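Local coordinates for ribonuclease J (Methanolobus psychrophilus R15, PDB 5HAB), which probably cleaves RNA exonucleolytically as a beta-CASP ribonuclease of the metallo-beta-lactamase superfamily, at residues 165-173 with 208-217; 193-201 with 408-419. The protein carries 1 engineered substitution. All blocks are in the same frame, centred on the assembly; numbering follows the deposited sequence.

Contact 1: 165-173 with 208-217; sequences ITIEFINTQ and VPDFDRLKEL
Glu168, reaching out from strand 166-172, comes from the opposite direction to Arg213 of helix 211-217, the carboxylate and guanidinium nearly coplanar, their planes 19° apart. The arginine grips side-on, with NE and NH2 each directed at a different oxygen. Arg213 NE lies 2.6 Å from Glu168 OE2 and NH2 lies 3.0 Å from OE1; both bonds are nearly straight and use the syn lone pairs. The glutamate is fully extended, whereas the arginine bends at its second torsion (chi2 56°), which sends its chain along the strand toward Glu168. Leu217 CG sits above the centre of one guanidinium face. Partners outside the pair hold both groups: Glu168 OE1 also bonds His185, and Arg213 NH1 makes a salt bridge to Glu220 and a weak one to Glu216. With two N-H donors of a guanidinium on it, the buried carboxylate is probably ionised.

Beside this pair, Ile170 and Leu217 point at each other tip to tip, their CD1 atoms a tight 3.5 Å apart. The other branch of Ile170 runs across Asp210 at about a right angle, CG2 to CB 3.7 Å, and also touches Leu214 CD2. Asp210 is the N-cap: its OD1 takes Arg213 N at 3.2 Å from well above the carboxylate plane. Its OD2 is joined by a water to the backbone of Asn171, 2.8 Å from OD2 and 3.3 Å from Asn171 N.

Leu214 and Leu217 also touch Met422 and Leu423 of helix 413-423. A helix laid on the outer face of a beta sheet, here at 136° to the strand, belongs to the alpha-beta-beta-alpha sandwich of the metallo-beta-lactamase fold.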
loop_
_atom_site.group_PDB
_atom_site.type_symbol
_atom_site.label_atom_id
_atom_site.label_comp_id
_atom_site.label_asym_id
_atom_site.label_seq_id
_atom_site.Cartn_x
_atom_site.Cartn_y
_atom_site.Cartn_z
ATOM N N ILE B 165 3.661 -47.691 -12.846
ATOM C CA ILE B 165 3.148 -46.499 -12.186
ATOM C C ILE B 165 2.312 -46.862 -10.968
ATOM O O ILE B 165 1.332 -47.600 -11.088
ATOM C CB ILE B 165 2.308 -45.648 -13.160
ATOM C CG1 ILE B 165 3.160 -45.156 -14.329
ATOM C CG2 ILE B 165 1.640 -44.493 -12.431
ATOM C CD1 ILE B 165 2.371 -44.394 -15.354
ATOM N N THR B 166 2.689 -46.350 -9.797
ATOM C CA THR B 166 1.803 -46.473 -8.631
ATOM C C THR B 166 1.540 -45.102 -8.017
ATOM O O THR B 166 2.380 -44.214 -8.094
ATOM C CB THR B 166 2.370 -47.407 -7.538
ATOM O OG1 THR B 166 3.531 -46.810 -6.948
ATOM C CG2 THR B 166 2.730 -48.769 -8.112
ATOM N N ILE B 167 0.378 -44.936 -7.397
ATOM C CA ILE B 167 0.025 -43.670 -6.776
ATOM C C ILE B 167 -0.115 -43.816 -5.265
ATOM O O ILE B 167 -0.924 -44.604 -4.777
ATOM C CB ILE B 167 -1.273 -43.121 -7.390
ATOM C CG1 ILE B 167 -1.032 -42.674 -8.833
ATOM C CG2 ILE B 167 -1.832 -41.985 -6.550
ATOM C CD1 ILE B 167 -2.293 -42.237 -9.548
ATOM N N GLU B 168 0.661 -43.019 -4.536
ATOM C CA GLU B 168 0.640 -42.997 -3.076
ATOM C C GLU B 168 0.059 -41.681 -2.557
ATOM O O GLU B 168 0.425 -40.609 -3.032
ATOM C CB GLU B 168 2.056 -43.205 -2.527
ATOM C CG GLU B 168 2.188 -43.087 -1.014
ATOM C CD GLU B 168 3.621 -43.267 -0.546
ATOM O OE1 GLU B 168 4.502 -43.493 -1.403
ATOM O OE2 GLU B 168 3.868 -43.206 0.679
ATOM N N PHE B 169 -0.854 -41.764 -1.593
ATOM C CA PHE B 169 -1.351 -40.575 -0.907
ATOM C C PHE B 169 -0.612 -40.381 0.418
ATOM O O PHE B 169 -0.400 -41.341 1.162
ATOM C CB PHE B 169 -2.859 -40.671 -0.653
ATOM C CG PHE B 169 -3.711 -40.328 -1.849
ATOM C CD1 PHE B 169 -3.139 -40.042 -3.076
ATOM C CD2 PHE B 169 -5.093 -40.272 -1.735
ATOM C CE1 PHE B 169 -3.928 -39.721 -4.173
ATOM C CE2 PHE B 169 -5.886 -39.952 -2.826
ATOM C CZ PHE B 169 -5.303 -39.676 -4.045
ATOM N N ILE B 170 -0.213 -39.144 0.704
ATOM C CA ILE B 170 0.398 -38.808 1.991
ATOM C C ILE B 170 -0.444 -37.728 2.644
ATOM O O ILE B 170 -0.765 -36.738 2.004
ATOM C CB ILE B 170 1.850 -38.343 1.821
ATOM C CG1 ILE B 170 2.658 -39.395 1.068
ATOM C CG2 ILE B 170 2.482 -38.038 3.171
ATOM C CD1 ILE B 170 3.860 -38.834 0.383
ATOM N N ASN B 171 -0.813 -37.898 3.907
ATOM C CA ASN B 171 -1.704 -36.923 4.534
ATOM C C ASN B 171 -0.991 -35.588 4.724
ATOM O O ASN B 171 0.212 -35.539 4.989
ATOM C CB ASN B 171 -2.237 -37.442 5.878
ATOM C CG ASN B 171 -1.735 -36.641 7.059
ATOM O OD1 ASN B 171 -0.705 -36.965 7.650
ATOM N ND2 ASN B 171 -2.465 -35.590 7.418
ATOM N N THR B 172 -1.733 -34.504 4.551
ATOM C CA THR B 172 -1.212 -33.186 4.874
ATOM C C THR B 172 -2.351 -32.350 5.442
ATOM O O THR B 172 -3.464 -32.854 5.621
ATOM C CB THR B 172 -0.589 -32.498 3.642
ATOM O OG1 THR B 172 0.141 -31.337 4.058
ATOM C CG2 THR B 172 -1.673 -32.089 2.641
ATOM N N GLN B 173 -2.085 -31.080 5.729
ATOM C CA GLN B 173 -3.120 -30.208 6.269
ATOM C C GLN B 173 -3.459 -29.095 5.289
ATOM O O GLN B 173 -2.642 -28.735 4.444
ATOM C CB GLN B 173 -2.682 -29.615 7.609
ATOM C CG GLN B 173 -2.824 -30.562 8.790
ATOM C CD GLN B 173 -4.269 -30.772 9.200
ATOM O OE1 GLN B 173 -5.040 -29.817 9.324
ATOM N NE2 GLN B 173 -4.641 -32.027 9.428
ATOM N N VAL B 208 -1.440 -35.149 12.157
ATOM C CA VAL B 208 -0.150 -34.486 12.036
ATOM C C VAL B 208 0.503 -34.941 10.740
ATOM O O VAL B 208 0.440 -36.121 10.397
ATOM C CB VAL B 208 0.740 -34.781 13.260
ATOM C CG1 VAL B 208 2.208 -34.879 12.864
ATOM C CG2 VAL B 208 0.541 -33.712 14.320
ATOM N N PRO B 209 1.123 -34.002 10.006
ATOM C CA PRO B 209 1.740 -34.319 8.714
ATOM C C PRO B 209 2.793 -35.417 8.812
ATOM O O PRO B 209 3.437 -35.577 9.848
ATOM C CB PRO B 209 2.385 -32.991 8.289
ATOM C CG PRO B 209 2.363 -32.122 9.507
ATOM C CD PRO B 209 1.206 -32.569 10.322
ATOM N N ASP B 210 2.947 -36.169 7.728
ATOM C CA ASP B 210 3.777 -37.362 7.731
ATOM C C ASP B 210 5.226 -37.034 7.408
ATOM O O ASP B 210 5.719 -37.390 6.341
ATOM C CB ASP B 210 3.230 -38.379 6.730
ATOM C CG ASP B 210 3.652 -39.800 7.052
ATOM O OD1 ASP B 210 4.613 -39.982 7.832
ATOM O OD2 ASP B 210 3.025 -40.736 6.517
ATOM N N PHE B 211 5.912 -36.373 8.335
ATOM C CA PHE B 211 7.291 -35.958 8.108
ATOM C C PHE B 211 8.211 -37.153 7.869
ATOM O O PHE B 211 9.128 -37.086 7.051
ATOM C CB PHE B 211 7.797 -35.131 9.289
ATOM C CG PHE B 211 7.064 -33.830 9.475
ATOM C CD1 PHE B 211 7.195 -32.809 8.549
ATOM C CD2 PHE B 211 6.249 -33.627 10.576
ATOM C CE1 PHE B 211 6.526 -31.610 8.712
ATOM C CE2 PHE B 211 5.579 -32.429 10.747
ATOM C CZ PHE B 211 5.718 -31.419 9.813
ATOM N N ASP B 212 7.947 -38.242 8.584
ATOM C CA ASP B 212 8.709 -39.479 8.445
ATOM C C ASP B 212 8.683 -39.988 7.009
ATOM O O ASP B 212 9.726 -40.297 6.425
ATOM C CB ASP B 212 8.156 -40.547 9.385
ATOM C CG ASP B 212 8.426 -40.236 10.841
ATOM O OD1 ASP B 212 9.324 -39.411 11.116
ATOM O OD2 ASP B 212 7.732 -40.807 11.707
ATOM N N ARG B 213 7.481 -40.081 6.448
ATOM C CA ARG B 213 7.319 -40.565 5.087
ATOM C C ARG B 213 7.968 -39.607 4.099
ATOM O O ARG B 213 8.545 -40.042 3.107
ATOM C CB ARG B 213 5.841 -40.761 4.746
ATOM C CG ARG B 213 5.602 -41.355 3.368
ATOM C CD ARG B 213 6.346 -42.674 3.211
ATOM N NE ARG B 213 6.234 -43.208 1.858
ATOM C CZ ARG B 213 7.230 -43.802 1.210
ATOM N NH1 ARG B 213 8.415 -43.935 1.789
ATOM N NH2 ARG B 213 7.043 -44.258 -0.022
ATOM N N LEU B 214 7.885 -38.308 4.376
ATOM C CA LEU B 214 8.513 -37.315 3.510
ATOM C C LEU B 214 10.020 -37.537 3.469
ATOM O O LEU B 214 10.634 -37.511 2.396
ATOM C CB LEU B 214 8.201 -35.891 3.985
ATOM C CG LEU B 214 6.736 -35.438 3.978
ATOM C CD1 LEU B 214 6.605 -34.000 4.468
ATOM C CD2 LEU B 214 6.117 -35.597 2.602
ATOM N N LYS B 215 10.605 -37.791 4.637
ATOM C CA LYS B 215 12.044 -38.020 4.735
ATOM C C LYS B 215 12.436 -39.298 3.998
ATOM O O LYS B 215 13.415 -39.322 3.236
ATOM C CB LYS B 215 12.475 -38.103 6.199
ATOM C CG LYS B 215 12.252 -36.830 6.994
ATOM C CD LYS B 215 12.748 -36.988 8.423
ATOM C CE LYS B 215 12.295 -35.833 9.299
ATOM N NZ LYS B 215 12.757 -36.002 10.703
ATOM N N GLU B 216 11.664 -40.358 4.231
ATOM C CA GLU B 216 11.866 -41.624 3.532
ATOM C C GLU B 216 11.838 -41.432 2.018
ATOM O O GLU B 216 12.738 -41.896 1.330
ATOM C CB GLU B 216 10.814 -42.651 3.954
ATOM C CG GLU B 216 11.041 -43.221 5.343
ATOM C CD GLU B 216 10.067 -44.335 5.680
ATOM O OE1 GLU B 216 8.983 -44.385 5.059
ATOM O OE2 GLU B 216 10.385 -45.159 6.566
ATOM N N LEU B 217 10.804 -40.759 1.511
ATOM C CA LEU B 217 10.698 -40.432 0.085
ATOM C C LEU B 217 11.941 -39.713 -0.405
ATOM O O LEU B 217 12.473 -40.028 -1.471
ATOM C CB LEU B 217 9.471 -39.563 -0.197
ATOM C CG LEU B 217 8.189 -40.246 -0.657
ATOM C CD1 LEU B 217 7.110 -39.206 -0.842
ATOM C CD2 LEU B 217 8.431 -40.996 -1.953
HETATM O O HOH W 1 0.567 -40.508 5.301
#

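Contact 2: 193-201 with 408-419. With SO4 (sulfate ion), chain K; nucleotides of chain D.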
loop_
_atom_site.group_PDB
_atom_site.type_symbol
_atom_site.label_atom_id
_atom_site.label_comp_id
_atom_site.label_asym_id
_atom_site.label_seq_id
_atom_site.Cartn_x
_atom_site.Cartn_y
_atom_site.Cartn_z
ATOM N N TYR B 193 3.705 -34.211 -5.750
ATOM C CA TYR B 193 2.838 -33.074 -5.962
ATOM C C TYR B 193 2.303 -32.645 -4.601
ATOM O O TYR B 193 1.624 -33.420 -3.907
ATOM C CB TYR B 193 1.718 -33.454 -6.935
ATOM C CG TYR B 193 0.653 -32.416 -7.226
ATOM C CD1 TYR B 193 -0.395 -32.198 -6.342
ATOM C CD2 TYR B 193 0.666 -31.694 -8.414
ATOM C CE1 TYR B 193 -1.391 -31.271 -6.618
ATOM C CE2 TYR B 193 -0.323 -30.767 -8.701
ATOM C CZ TYR B 193 -1.349 -30.563 -7.797
ATOM O OH TYR B 193 -2.340 -29.648 -8.072
ATOM N N ALA B 194 2.628 -31.410 -4.225
ATOM C CA ALA B 194 2.287 -30.872 -2.916
ATOM C C ALA B 194 1.735 -29.460 -3.066
ATOM O O ALA B 194 2.444 -28.475 -2.865
ATOM C CB ALA B 194 3.501 -30.872 -2.009
ATOM N N CYS B 195 0.454 -29.378 -3.405
ATOM C CA CYS B 195 -0.188 -28.101 -3.676
ATOM C C CYS B 195 -1.442 -27.946 -2.816
ATOM O O CYS B 195 -2.121 -28.928 -2.517
ATOM C CB CYS B 195 -0.532 -27.995 -5.159
ATOM S SG CYS B 195 0.896 -28.138 -6.266
ATOM N N ASP B 196 -1.741 -26.707 -2.434
ATOM C CA ASP B 196 -2.794 -26.404 -1.460
ATOM C C ASP B 196 -2.547 -27.152 -0.160
ATOM O O ASP B 196 -3.343 -27.991 0.256
ATOM C CB ASP B 196 -4.176 -26.747 -2.009
ATOM C CG ASP B 196 -4.777 -25.618 -2.810
ATOM O OD1 ASP B 196 -4.056 -24.648 -3.112
ATOM O OD2 ASP B 196 -5.978 -25.696 -3.127
ATOM N N PHE B 197 -1.437 -26.827 0.489
ATOM C CA PHE B 197 -1.082 -27.494 1.724
ATOM C C PHE B 197 -0.453 -26.559 2.733
ATOM O O PHE B 197 -0.059 -25.435 2.425
ATOM C CB PHE B 197 -0.107 -28.629 1.457
ATOM C CG PHE B 197 1.322 -28.182 1.390
ATOM C CD1 PHE B 197 1.830 -27.632 0.226
ATOM C CD2 PHE B 197 2.159 -28.301 2.494
ATOM C CE1 PHE B 197 3.143 -27.214 0.161
ATOM C CE2 PHE B 197 3.469 -27.882 2.432
ATOM C CZ PHE B 197 3.961 -27.338 1.266
ATOM N N LYS B 198 -0.280 -27.099 3.925
ATOM C CA LYS B 198 0.210 -26.357 5.056
ATOM C C LYS B 198 0.718 -27.355 6.084
ATOM O O LYS B 198 0.057 -28.354 6.365
ATOM C CB LYS B 198 -0.915 -25.479 5.608
ATOM C CG LYS B 198 -0.939 -25.293 7.095
ATOM C CD LYS B 198 -2.219 -24.584 7.490
ATOM C CE LYS B 198 -2.168 -24.128 8.930
ATOM N NZ LYS B 198 -3.269 -23.184 9.223
ATOM N N PHE B 199 1.911 -27.118 6.608
ATOM C CA PHE B 199 2.368 -27.880 7.754
ATOM C C PHE B 199 1.595 -27.380 8.974
ATOM O O PHE B 199 1.556 -26.178 9.242
ATOM C CB PHE B 199 3.876 -27.721 7.960
ATOM C CG PHE B 199 4.710 -28.381 6.900
ATOM C CD1 PHE B 199 4.187 -29.396 6.121
ATOM C CD2 PHE B 199 6.019 -27.985 6.685
ATOM C CE1 PHE B 199 4.954 -30.007 5.146
ATOM C CE2 PHE B 199 6.793 -28.592 5.709
ATOM C CZ PHE B 199 6.259 -29.604 4.941
ATOM N N ASP B 200 0.979 -28.294 9.712
ATOM C CA ASP B 200 0.270 -27.925 10.932
ATOM C C ASP B 200 0.515 -29.000 11.981
ATOM O O ASP B 200 0.009 -30.113 11.876
ATOM C CB ASP B 200 -1.231 -27.744 10.682
ATOM C CG ASP B 200 -1.932 -27.039 11.833
ATOM O OD1 ASP B 200 -1.409 -27.090 12.966
ATOM O OD2 ASP B 200 -2.999 -26.429 11.609
ATOM N N ARG B 201 1.286 -28.642 13.000
ATOM C CA ARG B 201 1.747 -29.592 14.003
ATOM C C ARG B 201 0.763 -29.746 15.146
ATOM O O ARG B 201 0.900 -30.643 15.975
ATOM C CB ARG B 201 3.094 -29.115 14.519
ATOM C CG ARG B 201 4.107 -29.098 13.386
ATOM C CD ARG B 201 5.419 -28.419 13.758
ATOM N NE ARG B 201 6.410 -28.475 12.674
ATOM C CZ ARG B 201 6.374 -27.687 11.602
ATOM N NH1 ARG B 201 5.385 -26.820 11.469
ATOM N NH2 ARG B 201 7.296 -27.788 10.655
ATOM N N SER B 408 -4.197 -18.660 7.555
ATOM C CA SER B 408 -4.007 -19.134 6.182
ATOM C C SER B 408 -3.933 -20.655 6.053
ATOM O O SER B 408 -3.438 -21.349 6.945
ATOM C CB SER B 408 -2.734 -18.532 5.584
ATOM O OG SER B 408 -2.514 -19.040 4.277
ATOM N N GLY B 409 -4.405 -21.163 4.920
ATOM C CA GLY B 409 -4.288 -22.578 4.623
ATOM C C GLY B 409 -3.054 -22.967 3.821
ATOM O O GLY B 409 -2.917 -24.124 3.429
ATOM N N HIS B 410 -2.137 -22.024 3.601
ATOM C CA HIS B 410 -0.993 -22.275 2.718
ATOM C C HIS B 410 0.367 -22.142 3.407
ATOM O O HIS B 410 0.550 -21.331 4.315
ATOM C CB HIS B 410 -1.031 -21.324 1.516
ATOM C CG HIS B 410 -2.222 -21.510 0.628
ATOM N ND1 HIS B 410 -2.281 -22.484 -0.345
ATOM C CD2 HIS B 410 -3.397 -20.839 0.562
ATOM C CE1 HIS B 410 -3.443 -22.408 -0.969
ATOM N NE2 HIS B 410 -4.137 -21.418 -0.439
ATOM N N ALA B 411 1.326 -22.931 2.932
ATOM C CA ALA B 411 2.685 -22.943 3.462
ATOM C C ALA B 411 3.396 -21.601 3.283
ATOM O O ALA B 411 3.297 -20.956 2.233
ATOM C CB ALA B 411 3.488 -24.041 2.794
ATOM N N TYR B 412 4.113 -21.184 4.319
ATOM C CA TYR B 412 4.929 -19.980 4.236
ATOM C C TYR B 412 6.327 -20.362 3.751
ATOM O O TYR B 412 6.600 -21.535 3.500
ATOM C CB TYR B 412 5.000 -19.265 5.591
ATOM C CG TYR B 412 3.744 -18.509 5.963
ATOM C CD1 TYR B 412 2.569 -18.679 5.244
ATOM C CD2 TYR B 412 3.737 -17.612 7.026
ATOM C CE1 TYR B 412 1.415 -17.990 5.580
ATOM C CE2 TYR B 412 2.589 -16.913 7.366
ATOM C CZ TYR B 412 1.432 -17.109 6.641
ATOM O OH TYR B 412 0.285 -16.423 6.972
ATOM N N ARG B 413 7.200 -19.371 3.621
ATOM C CA ARG B 413 8.539 -19.577 3.073
ATOM C C ARG B 413 9.319 -20.687 3.786
ATOM O O ARG B 413 9.891 -21.555 3.129
ATOM C CB ARG B 413 9.325 -18.253 3.091
ATOM C CG ARG B 413 10.727 -18.362 2.506
ATOM C CD ARG B 413 11.504 -17.041 2.511
ATOM N NE ARG B 413 10.741 -15.926 1.943
ATOM C CZ ARG B 413 10.480 -14.781 2.570
ATOM N NH1 ARG B 413 10.907 -14.579 3.811
ATOM N NH2 ARG B 413 9.785 -13.835 1.951
ATOM N N GLU B 414 9.339 -20.673 5.115
ATOM C CA GLU B 414 10.148 -21.637 5.862
ATOM C C GLU B 414 9.544 -23.041 5.834
ATOM O O GLU B 414 10.262 -24.043 5.950
ATOM C CB GLU B 414 10.333 -21.172 7.309
ATOM C CG GLU B 414 10.972 -19.796 7.441
ATOM C CD GLU B 414 12.225 -19.652 6.603
ATOM O OE1 GLU B 414 13.078 -20.562 6.651
ATOM O OE2 GLU B 414 12.369 -18.624 5.909
ATOM N N ASP B 415 8.225 -23.111 5.686
ATOM C CA ASP B 415 7.559 -24.389 5.469
ATOM C C ASP B 415 8.060 -25.016 4.166
ATOM O O ASP B 415 8.374 -26.209 4.111
ATOM C CB ASP B 415 6.044 -24.206 5.434
ATOM C CG ASP B 415 5.505 -23.626 6.726
ATOM O OD1 ASP B 415 5.785 -24.206 7.794
ATOM O OD2 ASP B 415 4.814 -22.584 6.677
ATOM N N HIS B 416 8.156 -24.197 3.123
ATOM C CA HIS B 416 8.708 -24.656 1.851
ATOM C C HIS B 416 10.173 -25.022 1.980
ATOM O O HIS B 416 10.636 -25.972 1.356
ATOM C CB HIS B 416 8.529 -23.592 0.771
ATOM C CG HIS B 416 7.152 -23.560 0.190
ATOM N ND1 HIS B 416 6.617 -24.628 -0.499
ATOM C CD2 HIS B 416 6.200 -22.596 0.195
ATOM C CE1 HIS B 416 5.395 -24.322 -0.895
ATOM N NE2 HIS B 416 5.117 -23.096 -0.488
ATOM N N TRP B 417 10.896 -24.262 2.794
ATOM C CA TRP B 417 12.304 -24.528 3.072
ATOM C C TRP B 417 12.487 -25.942 3.631
ATOM O O TRP B 417 13.281 -26.744 3.117
ATOM C CB TRP B 417 12.839 -23.480 4.052
ATOM C CG TRP B 417 14.268 -23.642 4.435
ATOM C CD1 TRP B 417 14.752 -24.219 5.570
ATOM C CD2 TRP B 417 15.406 -23.182 3.700
ATOM N NE1 TRP B 417 16.124 -24.165 5.581
ATOM C CE2 TRP B 417 16.551 -23.534 4.444
ATOM C CE3 TRP B 417 15.569 -22.518 2.482
ATOM C CZ2 TRP B 417 17.841 -23.241 4.010
ATOM C CZ3 TRP B 417 16.852 -22.227 2.053
ATOM C CH2 TRP B 417 17.970 -22.589 2.814
ATOM N N GLU B 418 11.721 -26.255 4.670
ATOM C CA GLU B 418 11.823 -27.559 5.309
ATOM C C GLU B 418 11.305 -28.687 4.410
ATOM O O GLU B 418 11.862 -29.787 4.407
ATOM C CB GLU B 418 11.082 -27.544 6.647
ATOM C CG GLU B 418 11.711 -26.572 7.645
ATOM C CD GLU B 418 11.337 -26.867 9.083
ATOM O OE1 GLU B 418 11.883 -26.193 9.984
ATOM O OE2 GLU B 418 10.508 -27.775 9.315
ATOM N N LEU B 419 10.252 -28.419 3.643
ATOM C CA LEU B 419 9.760 -29.403 2.677
ATOM C C LEU B 419 10.867 -29.751 1.683
ATOM O O LEU B 419 11.103 -30.920 1.364
ATOM C CB LEU B 419 8.529 -28.880 1.934
ATOM C CG LEU B 419 7.984 -29.791 0.826
ATOM C CD1 LEU B 419 7.511 -31.113 1.400
ATOM C CD2 LEU B 419 6.861 -29.117 0.062
HETATM S S SO4 K . 10.375 -10.435 3.759
HETATM O O1 SO4 K . 10.080 -9.104 4.282
HETATM O O2 SO4 K . 11.241 -11.151 4.695
HETATM O O3 SO4 K . 9.125 -11.170 3.588
HETATM O O4 SO4 K . 11.048 -10.312 2.468
ATOM O OP3 A D 1 -6.498 -17.325 3.657
ATOM P P A D 1 -5.887 -18.362 2.791
ATOM O OP1 A D 1 -6.429 -19.688 3.184
ATOM O OP2 A D 1 -4.418 -18.156 2.788
ATOM O "O5'" A D 1 -6.346 -18.052 1.305
ATOM C "C5'" A D 1 -7.713 -17.827 0.977
ATOM C "C4'" A D 1 -7.941 -17.999 -0.504
ATOM O "O4'" A D 1 -7.366 -16.857 -1.197
ATOM C "C3'" A D 1 -7.287 -19.241 -1.104
ATOM O "O3'" A D 1 -8.108 -19.802 -2.126
ATOM C "C2'" A D 1 -5.991 -18.703 -1.702
ATOM O "O2'" A D 1 -5.491 -19.455 -2.788
ATOM C "C1'" A D 1 -6.390 -17.290 -2.128
ATOM N N9 A D 1 -5.265 -16.349 -2.068
ATOM C C8 A D 1 -4.311 -16.294 -1.077
ATOM N N7 A D 1 -3.398 -15.370 -1.258
ATOM C C5 A D 1 -3.772 -14.774 -2.456
ATOM C C6 A D 1 -3.204 -13.720 -3.195
ATOM N N6 A D 1 -2.103 -13.058 -2.818
ATOM N N1 A D 1 -3.818 -13.365 -4.348
ATOM C C2 A D 1 -4.920 -14.030 -4.723
ATOM N N3 A D 1 -5.549 -15.037 -4.113
ATOM C C4 A D 1 -4.917 -15.368 -2.971
HETATM O O HOH W 2 7.306 -25.731 9.234
#
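Where the loop after strand 189-194 passes the lead-in to helix 413-419, the backbones close to 4.5 Å between the CA atoms of Lys198 and Ala411, and Ala411 N makes a weak hydrogen bond of 2.9 Å to Phe197 O, which also receives a CA-H...O contact from His410. The loop comes from the metallo-beta-lactamase core, and the facing Ser408-Gly409-His410-Ala411 run is consistent with motif B of the beta-CASP nucleases.

Phe197 is the hub. With CG held between the backbone N and the carbonyl carbon (chi1 85°), its ring lies against Ala411, His416 and Leu419. Ala411 CB forms a CH-pi contact over one face, 4.1 Å from the ring centroid. The ring edge points at the face of His416 in an offset edge-to-face pair, planes 88° apart, and CZ lies 3.6 Å from Leu419 CD2. Phe199 passes Asp415 in the opposite direction and brings CZ against Leu419 CB, roughly at a right angle to that side chain.

Polar groups frame this apolar patch. Lys198, extended beyond CG, places NZ 2.9 Å from Ser408 O, and Pro239 O is its second acceptor. Arg201 NH2 makes a long salt bridge of 3.5 Å to Glu418 OE2, the guanidinium edge turned to a carboxylate that stands almost perpendicular to it. Asp415 OD2 binds Tyr412 N at the N-cap and also Thr238 N.

Toward the RNA, Asp196 OD1 meets the His410 ring at its edge, by CE1; Asp196 is held by His104 and His410 by Glu228. Ser408 OG, which also closes an ST turn with His410 N, donates to OP2 of A1 of chain D at 2.6 Å, while Gly409 N reaches its OP1 at 3.0 Å.

How the contacts relate
Both contacts reach the same mixed sheet, contact 1 through strand 166-172 and contact 2 through strand 189-194, and side chains of helices 211-220 and 413-423 touch. Their centres are 13 Å apart, and they meet directly where Pro209 CD sits 3.1 Å from Asp200 O. Contact 1 is partly buried, about 10 Å from the RNA by nearest atom, and depends on a salt-bridge network with a small apolar patch. Contact 2 is more deeply buried: aromatic packing lies at its centre, and its polar end touches the RNA. Each also borders the second subunit.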